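Local coordinates for protein CalG4 (Micromonospora echinospora, PDB 3IA7) that belongs to the GT-B superfamily, with two Rossmann-like domains facing each other across a cleft, and binds calcium ions, at residues R153-V158 and E180-I185; V236-Q241 and P324-E329. All coordinates share one frame; numbering follows the deposited sequence.

How the contacts relate
Each GT-B domain contributes one of these contacts, and no secondary-structure element is shared between them; their centres are about 29 Å apart. Contact 1 lies within the helical crossover of the first domain, far from the chain's centre, yet the residues that meet there are mostly buried. Contact 2 lies nearer the middle of the chain, where loops leave two strands of the second domain's parallel sheet, and is only partly buried. An aromatic face receives neighbours in both. In contact 1 an indole takes an imidazole edge and a proline, with no hydrogen bond between the segments, whereas contact 2 pairs a leucine-phenylalanine contact with a weak amide-to-carbonyl bond.

Contact 1 (R153-V158 and E180-I185); sequences RHPADV and EYWDEI
Trp182 lays one face of its indole over His154 and Pro155. Trp182 CB is already 4.2 Å from His154 CE1. CG is anti to the backbone N (chi1 -162°), which carries the indole from the last turn of helix 178-182 out to the 153-158 loop. Trp182 CG lies 3.8 Å from His154 CE1, and CD2, at the fusion of the two rings, is the nearest atom to CE1 at 3.7 Å. On the pyrrole side, Trp182 CD1 is 4.1 Å from His154 NE2. The imidazole therefore presents its CE1 edge to the five-membered ring in an edge-to-face pair, the planes 82° apart. Its rotation is fixed by the loop itself: Ala156 N donates to His154 ND1 at 3.0 Å, in the ring plane. Histidine suits the place because one side of the ring can take that bond while a C-H edge meets the tryptophan.

Both segments belong to the helical excursion between strands 127-131 and 189-191 of the N-terminal Rossmann-like sheet, so the contact ties a loop between two helices of this crossover to its final short helix. Leu165 of helix 159-170 also packs on Trp182, and Phe113 and Trp147 meet Trp182 and His154, respectively, edge-to-face.

Farther out, the six-membered ring of Trp182 packs against Pro155. Trp182 CH2 approaches Pro155 CG to 3.6 Å, and the same Pro155 CG stands 4.0 Å from the centroid of that ring, 29° off its normal, a CH-pi contact. Proline suits both roles, starting the 3-10 turn 155-157 with its fixed phi and offering the indole a compact apolar ring. Beside CH2, Trp182 CZ2 lies 3.8 Å from Pro155 CG.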
loop_
_atom_site.group_PDB
_atom_site.type_symbol
_atom_site.label_atom_id
_atom_site.label_comp_id
_atom_site.label_asym_id
_atom_site.label_seq_id
_atom_site.Cartn_x
_atom_site.Cartn_y
_atom_site.Cartn_z
ATOM N N ARG A 153 -14.066 -36.421 -7.179
ATOM C CA ARG A 153 -13.140 -37.097 -6.258
ATOM C C ARG A 153 -11.971 -36.222 -5.812
ATOM O O ARG A 153 -11.504 -35.398 -6.580
ATOM C CB ARG A 153 -12.591 -38.355 -6.932
ATOM C CG ARG A 153 -13.738 -39.313 -7.330
ATOM C CD ARG A 153 -13.238 -40.487 -8.164
ATOM N NE ARG A 153 -12.346 -41.417 -7.447
ATOM C CZ ARG A 153 -12.740 -42.449 -6.689
ATOM N NH1 ARG A 153 -14.026 -42.713 -6.479
ATOM N NH2 ARG A 153 -11.825 -43.225 -6.117
ATOM N N HIS A 154 -11.474 -36.459 -4.600
ATOM C CA HIS A 154 -10.225 -35.857 -4.138
ATOM C C HIS A 154 -9.196 -36.214 -5.223
ATOM O O HIS A 154 -9.195 -37.339 -5.717
ATOM C CB HIS A 154 -9.801 -36.452 -2.772
ATOM C CG HIS A 154 -8.707 -35.674 -2.082
ATOM N ND1 HIS A 154 -7.406 -35.657 -2.529
ATOM C CD2 HIS A 154 -8.734 -34.885 -0.971
ATOM C CE1 HIS A 154 -6.678 -34.878 -1.741
ATOM N NE2 HIS A 154 -7.465 -34.393 -0.787
ATOM N N PRO A 155 -8.304 -35.256 -5.609
ATOM C CA PRO A 155 -7.273 -35.605 -6.588
ATOM C C PRO A 155 -6.459 -36.839 -6.201
ATOM O O PRO A 155 -6.020 -37.571 -7.069
ATOM C CB PRO A 155 -6.345 -34.368 -6.620
ATOM C CG PRO A 155 -6.804 -33.484 -5.549
ATOM C CD PRO A 155 -8.239 -33.837 -5.225
ATOM N N ALA A 156 -6.282 -37.077 -4.908
ATOM C CA ALA A 156 -5.494 -38.233 -4.439
ATOM C C ALA A 156 -6.219 -39.528 -4.730
ATOM O O ALA A 156 -5.602 -40.585 -4.788
ATOM C CB ALA A 156 -5.220 -38.115 -2.948
ATOM N N ASP A 157 -7.540 -39.428 -4.942
ATOM C CA ASP A 157 -8.382 -40.583 -5.286
ATOM C C ASP A 157 -8.589 -40.782 -6.787
ATOM O O ASP A 157 -9.341 -41.677 -7.214
ATOM C CB ASP A 157 -9.726 -40.449 -4.585
ATOM C CG ASP A 157 -9.624 -40.706 -3.079
ATOM O OD1 ASP A 157 -8.757 -41.528 -2.696
ATOM O OD2 ASP A 157 -10.393 -40.093 -2.292
ATOM N N VAL A 158 -7.919 -39.958 -7.586
ATOM C CA VAL A 158 -7.889 -40.127 -9.041
ATOM C C VAL A 158 -6.602 -40.855 -9.444
ATOM O O VAL A 158 -5.495 -40.369 -9.188
ATOM C CB VAL A 158 -8.016 -38.750 -9.786
ATOM C CG1 VAL A 158 -8.006 -38.942 -11.323
ATOM C CG2 VAL A 158 -9.233 -37.929 -9.320
ATOM N N GLU A 180 -3.300 -38.565 3.002
ATOM C CA GLU A 180 -2.752 -38.176 4.304
ATOM C C GLU A 180 -1.725 -37.051 4.217
ATOM O O GLU A 180 -1.802 -36.063 4.910
ATOM C CB GLU A 180 -2.096 -39.372 4.983
ATOM C CG GLU A 180 -1.730 -39.091 6.441
ATOM C CD GLU A 180 -0.990 -40.254 7.130
ATOM O OE1 GLU A 180 -1.144 -41.407 6.681
ATOM O OE2 GLU A 180 -0.270 -39.998 8.119
ATOM N N TYR A 181 -0.747 -37.228 3.349
ATOM C CA TYR A 181 0.262 -36.204 3.071
ATOM C C TYR A 181 -0.357 -34.846 2.704
ATOM O O TYR A 181 0.055 -33.797 3.243
ATOM C CB TYR A 181 1.133 -36.684 1.916
ATOM C CG TYR A 181 2.253 -35.748 1.580
ATOM C CD1 TYR A 181 3.472 -35.829 2.251
ATOM C CD2 TYR A 181 2.082 -34.749 0.600
ATOM C CE1 TYR A 181 4.521 -34.930 1.939
ATOM C CE2 TYR A 181 3.128 -33.858 0.277
ATOM C CZ TYR A 181 4.350 -33.982 0.953
ATOM O OH TYR A 181 5.357 -33.079 0.635
ATOM N N TRP A 182 -1.342 -34.878 1.801
ATOM C CA TRP A 182 -2.024 -33.670 1.287
ATOM C C TRP A 182 -2.576 -32.877 2.450
ATOM O O TRP A 182 -2.503 -31.616 2.460
ATOM C CB TRP A 182 -3.132 -34.092 0.310
ATOM C CG TRP A 182 -3.620 -32.990 -0.614
ATOM C CD1 TRP A 182 -4.323 -31.873 -0.259
ATOM C CD2 TRP A 182 -3.506 -32.955 -2.034
ATOM N NE1 TRP A 182 -4.578 -31.096 -1.358
ATOM C CE2 TRP A 182 -4.121 -31.737 -2.472
ATOM C CE3 TRP A 182 -2.924 -33.801 -2.982
ATOM C CZ2 TRP A 182 -4.166 -31.352 -3.802
ATOM C CZ3 TRP A 182 -2.960 -33.399 -4.354
ATOM C CH2 TRP A 182 -3.584 -32.192 -4.734
ATOM N N ASP A 183 -3.074 -33.586 3.466
ATOM C CA ASP A 183 -3.700 -32.969 4.663
ATOM C C ASP A 183 -2.778 -32.598 5.817
ATOM O O ASP A 183 -3.245 -32.027 6.795
ATOM C CB ASP A 183 -4.845 -33.859 5.217
ATOM C CG ASP A 183 -6.000 -33.948 4.270
ATOM O OD1 ASP A 183 -6.139 -33.024 3.441
ATOM O OD2 ASP A 183 -6.745 -34.963 4.319
ATOM N N GLU A 184 -1.472 -32.898 5.741
ATOM C CA GLU A 184 -0.595 -32.586 6.857
ATOM C C GLU A 184 -0.474 -31.085 7.091
ATOM O O GLU A 184 -0.431 -30.316 6.137
ATOM C CB GLU A 184 0.796 -33.176 6.638
ATOM C CG GLU A 184 0.744 -34.684 6.790
ATOM C CD GLU A 184 2.112 -35.293 6.675
ATOM O OE1 GLU A 184 2.677 -35.249 5.590
ATOM O OE2 GLU A 184 2.596 -35.839 7.668
ATOM N N ILE A 185 -0.366 -30.701 8.356
ATOM C CA ILE A 185 -0.334 -29.279 8.788
ATOM C C ILE A 185 1.114 -28.817 8.943
ATOM O O ILE A 185 1.945 -29.510 9.554
ATOM C CB ILE A 185 -1.116 -29.129 10.119
ATOM C CG1 ILE A 185 -2.594 -29.496 9.854
ATOM C CG2 ILE A 185 -0.882 -27.723 10.783
ATOM C CD1 ILE A 185 -3.551 -29.390 11.065
#

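Contact 2 (V236-Q241 and P324-E329); sequences VSLGNQ and PHFATE
A CH-pi and apolar contact between Leu238 and Phe326, joined by a weak side-chain-to-backbone bond from Gln241, links two loops at the C-terminal ends of strands in the second Rossmann-like domain of the GT-B fold. Strands 233-237 and 320-322 flank strand 298-303 in the parallel sheet, so the loops leaving them meet across the end of the strand between. In GT-B proteins such loops border the cleft between the two domains.

Leu238 lies near the C-terminal end of strand 233-237. Its CG stands anti to the carbonyl carbon (chi1 -64°), and both methyls reach the phenyl ring. Leu238 CD1 sits over the centre of the Phe326 ring, 3.9 Å from its centroid and 11° off the normal, while Leu238 CD2 lies 3.8 Å from Phe326 CD2. The branched leucine suits this place, one methyl covering the broad, flat apolar face that phenylalanine offers and the other reaching the ortho carbon. Phe326, in the 3-10 turn 324-326, has His325 on its opposite face, with NE2 offset toward the rim. The rings of Phe248 and His245 also meet it, and Phe248 packs on Leu238 too, so helix 246-256 shares the apolar cluster.

Beyond Leu238 the chain turns back. Gly239 has positive phi (81°), a conformation that favours glycine. Asn240 centres an inverse gamma turn, and its OD1 accepts a hydrogen bond from Gly269 N. Asn240 also packs on Pro222 of the second subunit. The turn brings Gln241 round beside Leu238, and a bend at chi2 folds its amide toward two carbonyls, a task suited to glutamine's long, flexible chain and N-H donors. Gln241 NE2 donates weakly to Phe326 O at 3.4 Å; the tighter bond is to Leu238 O, where NE2 lies 2.8 Å away in the carbonyl plane.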
loop_
_atom_site.group_PDB
_atom_site.type_symbol
_atom_site.label_atom_id
_atom_site.label_comp_id
_atom_site.label_asym_id
_atom_site.label_seq_id
_atom_site.Cartn_x
_atom_site.Cartn_y
_atom_site.Cartn_z
ATOM N N VAL A 236 -17.657 0.658 -7.471
ATOM C CA VAL A 236 -17.961 -0.511 -8.268
ATOM C C VAL A 236 -16.657 -1.057 -8.884
ATOM O O VAL A 236 -15.911 -0.328 -9.566
ATOM C CB VAL A 236 -18.917 -0.192 -9.449
ATOM C CG1 VAL A 236 -19.185 -1.505 -10.246
ATOM C CG2 VAL A 236 -20.212 0.433 -8.935
ATOM N N SER A 237 -16.380 -2.331 -8.655
ATOM C CA SER A 237 -15.150 -2.902 -9.240
ATOM C C SER A 237 -15.340 -4.374 -9.530
ATOM O O SER A 237 -15.885 -5.069 -8.694
ATOM C CB SER A 237 -14.012 -2.730 -8.237
ATOM O OG SER A 237 -12.812 -3.224 -8.798
ATOM N N LEU A 238 -14.858 -4.873 -10.669
ATOM C CA LEU A 238 -14.927 -6.313 -10.943
ATOM C C LEU A 238 -13.542 -6.936 -11.040
ATOM O O LEU A 238 -13.386 -8.052 -11.535
ATOM C CB LEU A 238 -15.672 -6.582 -12.261
ATOM C CG LEU A 238 -17.161 -6.194 -12.365
ATOM C CD1 LEU A 238 -17.723 -6.703 -13.730
ATOM C CD2 LEU A 238 -17.955 -6.759 -11.201
ATOM N N GLY A 239 -12.544 -6.191 -10.589
ATOM C CA GLY A 239 -11.143 -6.562 -10.713
ATOM C C GLY A 239 -10.569 -6.236 -12.093
ATOM O O GLY A 239 -11.183 -5.539 -12.919
ATOM N N ASN A 240 -9.373 -6.747 -12.338
ATOM C CA ASN A 240 -8.681 -6.532 -13.594
ATOM C C ASN A 240 -9.125 -7.619 -14.576
ATOM O O ASN A 240 -8.382 -8.579 -14.839
ATOM C CB ASN A 240 -7.177 -6.593 -13.353
ATOM C CG ASN A 240 -6.381 -5.867 -14.404
ATOM O OD1 ASN A 240 -6.772 -4.805 -14.887
ATOM N ND2 ASN A 240 -5.239 -6.428 -14.750
ATOM N N GLN A 241 -10.359 -7.470 -15.067
ATOM C CA GLN A 241 -11.045 -8.508 -15.824
ATOM C C GLN A 241 -10.414 -8.656 -17.189
ATOM O O GLN A 241 -10.377 -7.685 -17.956
ATOM C CB GLN A 241 -12.534 -8.168 -15.993
ATOM C CG GLN A 241 -13.403 -8.366 -14.742
ATOM C CD GLN A 241 -13.846 -9.814 -14.531
ATOM O OE1 GLN A 241 -14.111 -10.554 -15.488
ATOM N NE2 GLN A 241 -13.938 -10.216 -13.269
ATOM N N PRO A 324 -20.772 -12.432 -7.606
ATOM C CA PRO A 324 -19.731 -13.475 -7.677
ATOM C C PRO A 324 -19.619 -14.222 -8.996
ATOM O O PRO A 324 -18.583 -14.853 -9.241
ATOM C CB PRO A 324 -20.146 -14.493 -6.608
ATOM C CG PRO A 324 -21.212 -13.880 -5.819
ATOM C CD PRO A 324 -21.823 -12.776 -6.625
ATOM N N HIS A 325 -20.668 -14.211 -9.816
ATOM C CA HIS A 325 -20.597 -14.933 -11.087
ATOM C C HIS A 325 -19.526 -14.350 -12.040
ATOM O O HIS A 325 -19.131 -14.999 -13.020
ATOM C CB HIS A 325 -21.970 -14.993 -11.752
ATOM C CG HIS A 325 -22.396 -13.709 -12.394
ATOM N ND1 HIS A 325 -22.882 -12.636 -11.674
ATOM C CD2 HIS A 325 -22.445 -13.343 -13.699
ATOM C CE1 HIS A 325 -23.194 -11.659 -12.507
ATOM N NE2 HIS A 325 -22.936 -12.061 -13.741
ATOM N N PHE A 326 -19.052 -13.139 -11.740
ATOM C CA PHE A 326 -18.029 -12.508 -12.582
ATOM C C PHE A 326 -16.639 -13.087 -12.344
ATOM O O PHE A 326 -15.798 -13.039 -13.232
ATOM C CB PHE A 326 -18.038 -10.975 -12.440
ATOM C CG PHE A 326 -19.197 -10.310 -13.142
ATOM C CD1 PHE A 326 -19.364 -10.435 -14.522
ATOM C CD2 PHE A 326 -20.126 -9.562 -12.424
ATOM C CE1 PHE A 326 -20.437 -9.817 -15.163
ATOM C CE2 PHE A 326 -21.198 -8.943 -13.060
ATOM C CZ PHE A 326 -21.354 -9.071 -14.435
ATOM N N ALA A 327 -16.415 -13.648 -11.154
ATOM C CA ALA A 327 -15.141 -14.270 -10.809
ATOM C C ALA A 327 -15.389 -15.672 -10.262
ATOM O O ALA A 327 -15.958 -15.819 -9.190
ATOM C CB ALA A 327 -14.389 -13.409 -9.789
ATOM N N THR A 328 -14.992 -16.708 -11.001
ATOM C CA THR A 328 -15.078 -18.085 -10.470
ATOM C C THR A 328 -14.330 -18.262 -9.130
ATOM O O THR A 328 -14.779 -19.007 -8.248
ATOM C CB THR A 328 -14.633 -19.152 -11.501
ATOM O OG1 THR A 328 -13.519 -18.660 -12.264
ATOM C CG2 THR A 328 -15.787 -19.489 -12.445
ATOM N N GLU A 329 -13.224 -17.541 -8.971
ATOM C CA GLU A 329 -12.443 -17.550 -7.722
ATOM C C GLU A 329 -13.193 -16.973 -6.513
ATOM O O GLU A 329 -12.795 -17.196 -5.365
ATOM C CB GLU A 329 -11.143 -16.775 -7.916
ATOM C CG GLU A 329 -10.298 -17.287 -9.070
ATOM C CD GLU A 329 -9.422 -16.203 -9.697
ATOM O OE1 GLU A 329 -9.551 -15.012 -9.296
ATOM O OE2 GLU A 329 -8.608 -16.559 -10.592
#